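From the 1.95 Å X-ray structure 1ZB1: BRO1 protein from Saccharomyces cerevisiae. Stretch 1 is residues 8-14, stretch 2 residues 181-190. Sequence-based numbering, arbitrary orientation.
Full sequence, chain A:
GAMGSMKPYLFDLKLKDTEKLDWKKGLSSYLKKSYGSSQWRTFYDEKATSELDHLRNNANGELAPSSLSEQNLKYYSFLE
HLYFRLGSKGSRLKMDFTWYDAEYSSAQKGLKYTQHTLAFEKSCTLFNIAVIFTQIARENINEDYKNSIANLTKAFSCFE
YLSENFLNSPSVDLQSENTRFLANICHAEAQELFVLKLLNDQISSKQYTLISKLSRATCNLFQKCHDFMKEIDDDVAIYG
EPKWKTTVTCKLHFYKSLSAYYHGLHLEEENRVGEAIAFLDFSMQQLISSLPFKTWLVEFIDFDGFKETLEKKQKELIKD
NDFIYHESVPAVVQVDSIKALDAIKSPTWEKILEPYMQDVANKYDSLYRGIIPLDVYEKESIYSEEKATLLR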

# COMPACT_ATOMS: atom_id res chain seq x y z
N PRO A 8 8.89 -10.94 -7.44
CA PRO A 8 8.40 -9.89 -6.55
C PRO A 8 8.00 -10.40 -5.17
O PRO A 8 7.34 -11.43 -5.04
CB PRO A 8 7.20 -9.32 -7.31
CG PRO A 8 6.66 -10.54 -7.98
CD PRO A 8 7.91 -11.22 -8.50
N TYR A 9 8.39 -9.66 -4.14
CA TYR A 9 8.08 -10.01 -2.76
C TYR A 9 7.12 -8.94 -2.21
O TYR A 9 7.55 -7.82 -1.93
CB TYR A 9 9.36 -10.02 -1.92
CG TYR A 9 9.16 -10.51 -0.51
CD1 TYR A 9 9.38 -11.84 -0.17
CD2 TYR A 9 8.74 -9.63 0.49
CE1 TYR A 9 9.19 -12.30 1.14
CE2 TYR A 9 8.54 -10.08 1.81
CZ TYR A 9 8.78 -11.41 2.11
OH TYR A 9 8.60 -11.86 3.40
N LEU A 10 5.85 -9.29 -2.05
CA LEU A 10 4.86 -8.35 -1.54
C LEU A 10 4.42 -8.67 -0.11
O LEU A 10 4.16 -9.83 0.23
CB LEU A 10 3.62 -8.35 -2.46
CG LEU A 10 3.89 -7.99 -3.92
CD1 LEU A 10 2.59 -8.07 -4.71
CD2 LEU A 10 4.49 -6.60 -4.02
N PHE A 11 4.36 -7.64 0.73
CA PHE A 11 3.94 -7.81 2.12
C PHE A 11 2.46 -8.16 2.17
O PHE A 11 1.65 -7.62 1.42
CB PHE A 11 4.18 -6.52 2.93
CG PHE A 11 5.64 -6.19 3.14
CD1 PHE A 11 6.62 -7.17 3.01
CD2 PHE A 11 6.02 -4.89 3.49
CE1 PHE A 11 7.97 -6.86 3.24
CE2 PHE A 11 7.36 -4.58 3.72
CZ PHE A 11 8.34 -5.57 3.59
N ASP A 12 2.11 -9.08 3.06
CA ASP A 12 0.72 -9.51 3.20
C ASP A 12 0.05 -8.71 4.32
O ASP A 12 0.31 -8.94 5.50
CB ASP A 12 0.67 -11.00 3.53
CG ASP A 12 -0.66 -11.63 3.17
OD1 ASP A 12 -0.97 -11.71 1.96
OD2 ASP A 12 -1.39 -12.04 4.10
N LEU A 13 -0.80 -7.75 3.94
CA LEU A 13 -1.49 -6.93 4.93
C LEU A 13 -2.71 -7.66 5.51
O LEU A 13 -3.26 -8.57 4.89
CB LEU A 13 -1.92 -5.59 4.29
CG LEU A 13 -0.77 -4.76 3.70
CD1 LEU A 13 -1.29 -3.41 3.23
CD2 LEU A 13 0.32 -4.54 4.74
N LYS A 14 -3.12 -7.26 6.72
CA LYS A 14 -4.24 -7.92 7.39
C LYS A 14 -5.51 -7.09 7.45
O LYS A 14 -5.46 -5.88 7.63
CB LYS A 14 -3.82 -8.31 8.81
CG LYS A 14 -2.65 -9.28 8.87
CD LYS A 14 -3.03 -10.60 8.22
CE LYS A 14 -1.89 -11.61 8.30
NZ LYS A 14 -2.25 -12.90 7.65
N PHE A 181 2.49 4.89 7.13
CA PHE A 181 3.49 3.84 6.92
C PHE A 181 2.95 2.87 5.87
O PHE A 181 3.64 2.52 4.92
CB PHE A 181 3.76 3.11 8.25
CG PHE A 181 4.58 1.85 8.12
CD1 PHE A 181 5.88 1.89 7.62
CD2 PHE A 181 4.04 0.62 8.50
CE1 PHE A 181 6.64 0.72 7.51
CE2 PHE A 181 4.79 -0.56 8.39
CZ PHE A 181 6.09 -0.50 7.89
N LEU A 182 1.70 2.44 6.05
CA LEU A 182 1.09 1.52 5.09
C LEU A 182 1.04 2.14 3.68
O LEU A 182 1.26 1.45 2.68
CB LEU A 182 -0.31 1.13 5.58
CG LEU A 182 -0.50 -0.24 6.25
CD1 LEU A 182 0.81 -0.79 6.76
CD2 LEU A 182 -1.54 -0.12 7.35
N ALA A 183 0.74 3.43 3.61
CA ALA A 183 0.69 4.12 2.31
C ALA A 183 2.08 4.11 1.66
O ALA A 183 2.20 3.88 0.45
CB ALA A 183 0.21 5.56 2.50
N ASN A 184 3.11 4.37 2.46
CA ASN A 184 4.48 4.39 1.95
C ASN A 184 4.94 3.01 1.48
O ASN A 184 5.75 2.90 0.56
CB ASN A 184 5.44 4.94 3.03
CG ASN A 184 5.29 6.44 3.22
OD1 ASN A 184 4.88 7.15 2.31
ND2 ASN A 184 5.63 6.93 4.41
N ILE A 185 4.42 1.96 2.11
CA ILE A 185 4.76 0.60 1.72
C ILE A 185 4.17 0.32 0.33
O ILE A 185 4.83 -0.22 -0.55
CB ILE A 185 4.19 -0.44 2.73
CG1 ILE A 185 4.97 -0.39 4.05
CG2 ILE A 185 4.23 -1.84 2.13
CD1 ILE A 185 6.39 -0.91 3.95
N CYS A 186 2.91 0.71 0.15
CA CYS A 186 2.22 0.49 -1.12
C CYS A 186 2.84 1.29 -2.27
O CYS A 186 2.97 0.79 -3.39
CB CYS A 186 0.73 0.84 -0.99
SG CYS A 186 -0.19 -0.25 0.15
N HIS A 187 3.23 2.53 -1.99
CA HIS A 187 3.86 3.37 -3.01
C HIS A 187 5.20 2.74 -3.41
O HIS A 187 5.50 2.59 -4.60
CB HIS A 187 4.08 4.78 -2.46
CG HIS A 187 4.58 5.75 -3.49
ND1 HIS A 187 4.88 7.07 -3.19
CD2 HIS A 187 4.84 5.60 -4.81
CE1 HIS A 187 5.30 7.68 -4.28
NE2 HIS A 187 5.29 6.82 -5.28
N ALA A 188 5.99 2.36 -2.42
CA ALA A 188 7.29 1.74 -2.69
C ALA A 188 7.15 0.47 -3.53
O ALA A 188 7.90 0.28 -4.49
CB ALA A 188 8.01 1.42 -1.37
N GLU A 189 6.19 -0.38 -3.18
CA GLU A 189 5.98 -1.63 -3.91
C GLU A 189 5.50 -1.39 -5.33
O GLU A 189 5.89 -2.10 -6.26
CB GLU A 189 5.00 -2.55 -3.17
CG GLU A 189 5.51 -3.04 -1.81
CD GLU A 189 4.58 -4.05 -1.16
OE1 GLU A 189 3.36 -4.00 -1.42
OE2 GLU A 189 5.07 -4.89 -0.38
N ALA A 190 4.64 -0.38 -5.51
CA ALA A 190 4.14 -0.07 -6.85
C ALA A 190 5.32 0.34 -7.75
O ALA A 190 5.45 -0.15 -8.87
CB ALA A 190 3.11 1.06 -6.78
O HOH W 1 1.53 -5.67 -0.44

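Residues 181-190 form part of a longer helix that extends beyond both ends of the stretch, and its backbone shows the expected i to i+4 pattern: Ile185 N donates to Phe181 O at 3.0 Å, for example, and Glu189 N to Ile185 O at 3.0 Å. Residues 8-14 are neither helix nor strand, yet their backbone is extended, with psi values between about 105° and 156° throughout. Such a segment leaves its NH and CO groups free to bond elsewhere, and those of Phe11 do so here. It runs along the helix in the opposite sense: Leu10 lies nearest Glu189 (7.2 Å between their CA atoms), Phe11 nearest Ile185 (8.5 Å between CA atoms), and Leu13 nearest Leu182 (8.8 Å between CA atoms). The two backbones thus stay well apart, and side chains fill the space between them. Because the three helix residues are spaced by four and three positions, they fall on one side of the helix. In the extended segment the alternation of side chains does the equivalent work: the CA-to-CB bonds of Phe11 and Leu13 point toward the helix, while that of Asp12, between them, points away.

Glu189 is the centre of the contact, with the largest covered area of any residue here. Its side chain, m at chi1 and t at chi2, reaches across to the backbone of the extended segment, where OE2 accepts a hydrogen bond from Phe11 N at 3.0 Å. The N-H...O angle of 177° is almost perfectly straight. A carboxylate suits this place because it has two oxygens and no proton is needed from it: while OE2 takes the amide, OE1 accepts a hydrogen bond from water 1 at 2.7 Å. The same water donates to Phe11 O, also at 2.7 Å, so both the NH and the carbonyl of Phe11 are tied to one glutamate, the first directly and the second through the water. The segment is thus linked to the helix at both backbone polar groups of one residue, groups that every residue but proline would offer, since proline lacks the NH.

Around this polar link, apolar side chains pack against both the carboxylate and the apolar residues of the helix. Leu10 has its CA-to-CB bond sideways, but the end of its side chain comes nearer, and its CD2 lies 3.8 Å from Glu189 CD, covering part of the carboxylate. Phe11 is buried, and its broad ring spans the space to the helix: CD2 rests 3.8 Å from Ile185 CG2, while CG is 3.8 Å from Glu189 OE2. Both neighbours approach the ring obliquely. The CA-to-CB bond of Ile185 points toward the segment, and the branch at CB supplies the methyl CG2 for this contact.

Farther along, Leu13 CD2 meets Leu182 CD1 at 4.3 Å, a looser contact between buried leucines. Leucine suits both places, since its branched, apolar side chain brings methyl groups into a buried space and makes no hydrogen-bonding demand there. The CA-to-CB bond of Leu182 is sideways, but the end of its side chain comes nearer and so can meet Leu13. Asp12, turned from the helix, instead forms a long salt bridge within its own segment, with Lys14 NZ 3.8 Å from Asp12 OD2.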